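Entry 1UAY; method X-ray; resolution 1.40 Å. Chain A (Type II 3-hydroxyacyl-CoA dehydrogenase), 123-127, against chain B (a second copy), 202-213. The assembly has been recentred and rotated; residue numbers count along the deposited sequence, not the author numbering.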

# COMPACT_ATOMS: atom_id res chain seq x y z
N ALA A 123 -27.33 16.04 -10.53
CA ALA A 123 -26.57 17.06 -11.25
C ALA A 123 -25.12 16.67 -11.50
O ALA A 123 -24.48 17.18 -12.42
CB ALA A 123 -26.63 18.38 -10.48
N GLU A 124 -24.60 15.76 -10.68
CA GLU A 124 -23.22 15.30 -10.82
C GLU A 124 -23.10 14.05 -11.68
O GLU A 124 -22.00 13.54 -11.91
CB GLU A 124 -22.62 15.02 -9.44
CG GLU A 124 -22.59 16.21 -8.50
CD GLU A 124 -21.74 17.35 -9.03
OE1 GLU A 124 -20.56 17.10 -9.36
OE2 GLU A 124 -22.24 18.49 -9.11
N GLY A 125 -24.24 13.55 -12.16
CA GLY A 125 -24.24 12.35 -12.98
C GLY A 125 -24.26 11.08 -12.14
O GLY A 125 -24.09 9.98 -12.66
N GLN A 126 -24.49 11.25 -10.84
CA GLN A 126 -24.52 10.14 -9.91
C GLN A 126 -25.88 9.48 -9.76
O GLN A 126 -26.89 10.15 -9.59
CB GLN A 126 -24.07 10.60 -8.52
CG GLN A 126 -22.70 11.24 -8.47
CD GLN A 126 -22.37 11.79 -7.09
OE1 GLN A 126 -21.30 11.51 -6.55
NE2 GLN A 126 -23.28 12.58 -6.53
N ARG A 127 -25.89 8.15 -9.84
CA ARG A 127 -27.11 7.38 -9.64
C ARG A 127 -27.11 6.88 -8.20
O ARG A 127 -28.15 6.53 -7.66
CB ARG A 127 -27.17 6.20 -10.61
CG ARG A 127 -27.52 6.59 -12.03
CD ARG A 127 -27.97 5.38 -12.83
NE ARG A 127 -28.45 5.75 -14.16
CZ ARG A 127 -27.66 6.04 -15.19
NH1 ARG A 127 -26.35 5.99 -15.05
NH2 ARG A 127 -28.19 6.38 -16.36
N PRO B 202 -12.30 7.11 -14.14
CA PRO B 202 -13.59 6.40 -14.20
C PRO B 202 -14.82 7.27 -13.88
O PRO B 202 -15.71 7.40 -14.71
CB PRO B 202 -13.40 5.27 -13.19
CG PRO B 202 -11.93 4.99 -13.27
CD PRO B 202 -11.34 6.38 -13.29
N PHE B 203 -14.88 7.83 -12.68
CA PHE B 203 -16.01 8.67 -12.30
C PHE B 203 -15.69 9.54 -11.10
O PHE B 203 -15.18 9.05 -10.09
CB PHE B 203 -17.24 7.82 -11.96
CG PHE B 203 -18.47 8.64 -11.68
CD1 PHE B 203 -19.38 8.91 -12.69
CD2 PHE B 203 -18.66 9.23 -10.43
CE1 PHE B 203 -20.47 9.75 -12.46
CE2 PHE B 203 -19.74 10.07 -10.20
CZ PHE B 203 -20.65 10.33 -11.21
N PRO B 204 -16.01 10.84 -11.18
CA PRO B 204 -16.65 11.49 -12.33
C PRO B 204 -15.68 11.62 -13.50
O PRO B 204 -14.49 11.88 -13.31
CB PRO B 204 -17.08 12.84 -11.76
CG PRO B 204 -16.01 13.13 -10.78
CD PRO B 204 -15.80 11.80 -10.08
N PRO B 205 -16.18 11.43 -14.74
CA PRO B 205 -15.34 11.52 -15.93
C PRO B 205 -15.04 12.97 -16.32
O PRO B 205 -15.42 13.43 -17.40
CB PRO B 205 -16.16 10.79 -16.98
CG PRO B 205 -17.56 11.17 -16.60
CD PRO B 205 -17.55 11.03 -15.09
N ARG B 206 -14.36 13.67 -15.43
CA ARG B 206 -14.02 15.07 -15.63
C ARG B 206 -12.88 15.45 -14.71
O ARG B 206 -12.42 14.64 -13.90
CB ARG B 206 -15.22 15.95 -15.30
CG ARG B 206 -15.70 15.77 -13.85
CD ARG B 206 -16.64 16.88 -13.42
NE ARG B 206 -17.31 16.59 -12.14
CZ ARG B 206 -16.77 16.78 -10.94
NH1 ARG B 206 -15.54 17.25 -10.80
NH2 ARG B 206 -17.50 16.50 -9.86
N LEU B 207 -12.42 16.69 -14.82
CA LEU B 207 -11.36 17.18 -13.96
C LEU B 207 -12.00 17.49 -12.61
O LEU B 207 -13.16 17.90 -12.54
CB LEU B 207 -10.76 18.47 -14.53
CG LEU B 207 -10.17 18.40 -15.94
CD1 LEU B 207 -9.69 19.78 -16.38
CD2 LEU B 207 -9.02 17.42 -15.97
N GLY B 208 -11.25 17.29 -11.53
CA GLY B 208 -11.78 17.59 -10.22
C GLY B 208 -11.87 19.10 -10.04
O GLY B 208 -11.11 19.85 -10.64
N ARG B 209 -12.83 19.54 -9.23
CA ARG B 209 -12.99 20.96 -8.97
C ARG B 209 -12.24 21.29 -7.69
O ARG B 209 -12.29 20.54 -6.71
CB ARG B 209 -14.47 21.29 -8.79
CG ARG B 209 -15.33 20.90 -9.98
CD ARG B 209 -16.80 20.84 -9.61
NE ARG B 209 -17.60 20.25 -10.68
CZ ARG B 209 -18.86 19.87 -10.55
NH1 ARG B 209 -19.48 20.00 -9.38
NH2 ARG B 209 -19.51 19.34 -11.58
N PRO B 210 -11.52 22.42 -7.67
CA PRO B 210 -10.77 22.80 -6.47
C PRO B 210 -11.64 22.76 -5.21
O PRO B 210 -11.16 22.42 -4.12
CB PRO B 210 -10.27 24.20 -6.80
CG PRO B 210 -10.01 24.09 -8.28
CD PRO B 210 -11.25 23.37 -8.77
N GLU B 211 -12.92 23.11 -5.36
CA GLU B 211 -13.84 23.12 -4.23
C GLU B 211 -14.01 21.74 -3.60
O GLU B 211 -14.30 21.62 -2.41
CB GLU B 211 -15.21 23.66 -4.66
CG GLU B 211 -15.19 25.12 -5.11
CD GLU B 211 -15.03 25.29 -6.61
OE1 GLU B 211 -14.19 24.59 -7.21
OE2 GLU B 211 -15.74 26.14 -7.19
N GLU B 212 -13.85 20.69 -4.41
CA GLU B 212 -13.99 19.33 -3.91
C GLU B 212 -12.78 18.96 -3.04
O GLU B 212 -12.90 18.22 -2.07
CB GLU B 212 -14.18 18.37 -5.09
CG GLU B 212 -15.45 18.72 -5.87
CD GLU B 212 -15.65 17.91 -7.14
OE1 GLU B 212 -14.74 17.86 -7.98
OE2 GLU B 212 -16.75 17.34 -7.30
N TYR B 213 -11.62 19.50 -3.39
CA TYR B 213 -10.42 19.29 -2.60
C TYR B 213 -10.62 20.03 -1.27
O TYR B 213 -10.37 19.49 -0.20
CB TYR B 213 -9.20 19.82 -3.35
CG TYR B 213 -7.99 20.10 -2.48
CD1 TYR B 213 -7.79 21.37 -1.95
CD2 TYR B 213 -7.05 19.11 -2.19
CE1 TYR B 213 -6.68 21.65 -1.16
CE2 TYR B 213 -5.94 19.38 -1.40
CZ TYR B 213 -5.76 20.66 -0.89
OH TYR B 213 -4.67 20.95 -0.11

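A carboxylate can serve two arginines across a subunit interface, and this small contact between two copies of a 3-hydroxyacyl-CoA dehydrogenase is a compact example. The charged part centres on A:Glu124. Its CA-to-CB bond runs sideways to chain B, but chi1 and chi2 in m bring the carboxylate nearer, where it forms salt bridges to B:Arg206 and B:Arg209. The stronger directional bond runs from B:Arg209 NH1 to A:Glu124 OE2, at 3.2 Å and a nearly straight 163°; B:Arg209 NH1 also lies 3.1 Å from A:Glu124 OE1, so the nitrogen sits almost evenly between the two oxygens. The bond from B:Arg206 NH2 to A:Glu124 OE1 is also 3.2 Å long, but at 132° it is weak.

B:Arg206 is also engaged within its own chain. B:Arg206 NH2 donates to B:Glu212 OE2 at 2.8 Å and B:Arg206 NH1 to B:Glu212 OE1 at 3.0 Å, a two-pronged salt bridge, while B:Arg206 NH1 also reaches B:Leu207 O at 3.0 Å. B:Glu212 OE1 further accepts from the backbone B:Arg209 N, at the N-cap position, at 2.8 Å. Both acids bond to B:Arg206 NH2, and A:Glu124 OE1 lies 4.3 Å from B:Glu212 OE2, a like-charge approach offset by the guanidinium that bridges them.

Beside this network lies a contact of a different kind. B:Phe203 is buried, its CA-to-CB bond points toward chain A, and its ring meets A:Gln126 at the edge, with A:Gln126 CG 3.5 Å from B:Phe203 CZ. Two backbone carbonyl oxygens also lie near the ring: A:Glu124 O is 3.6 Å from B:Phe203 CZ, and A:Gly125 O is 3.6 Å from B:Phe203 CE1. A:Gly125 has backbone angles (85°/11°) at which a CB would jam against the preceding carbonyl oxygen, so its conformation by itself calls for glycine.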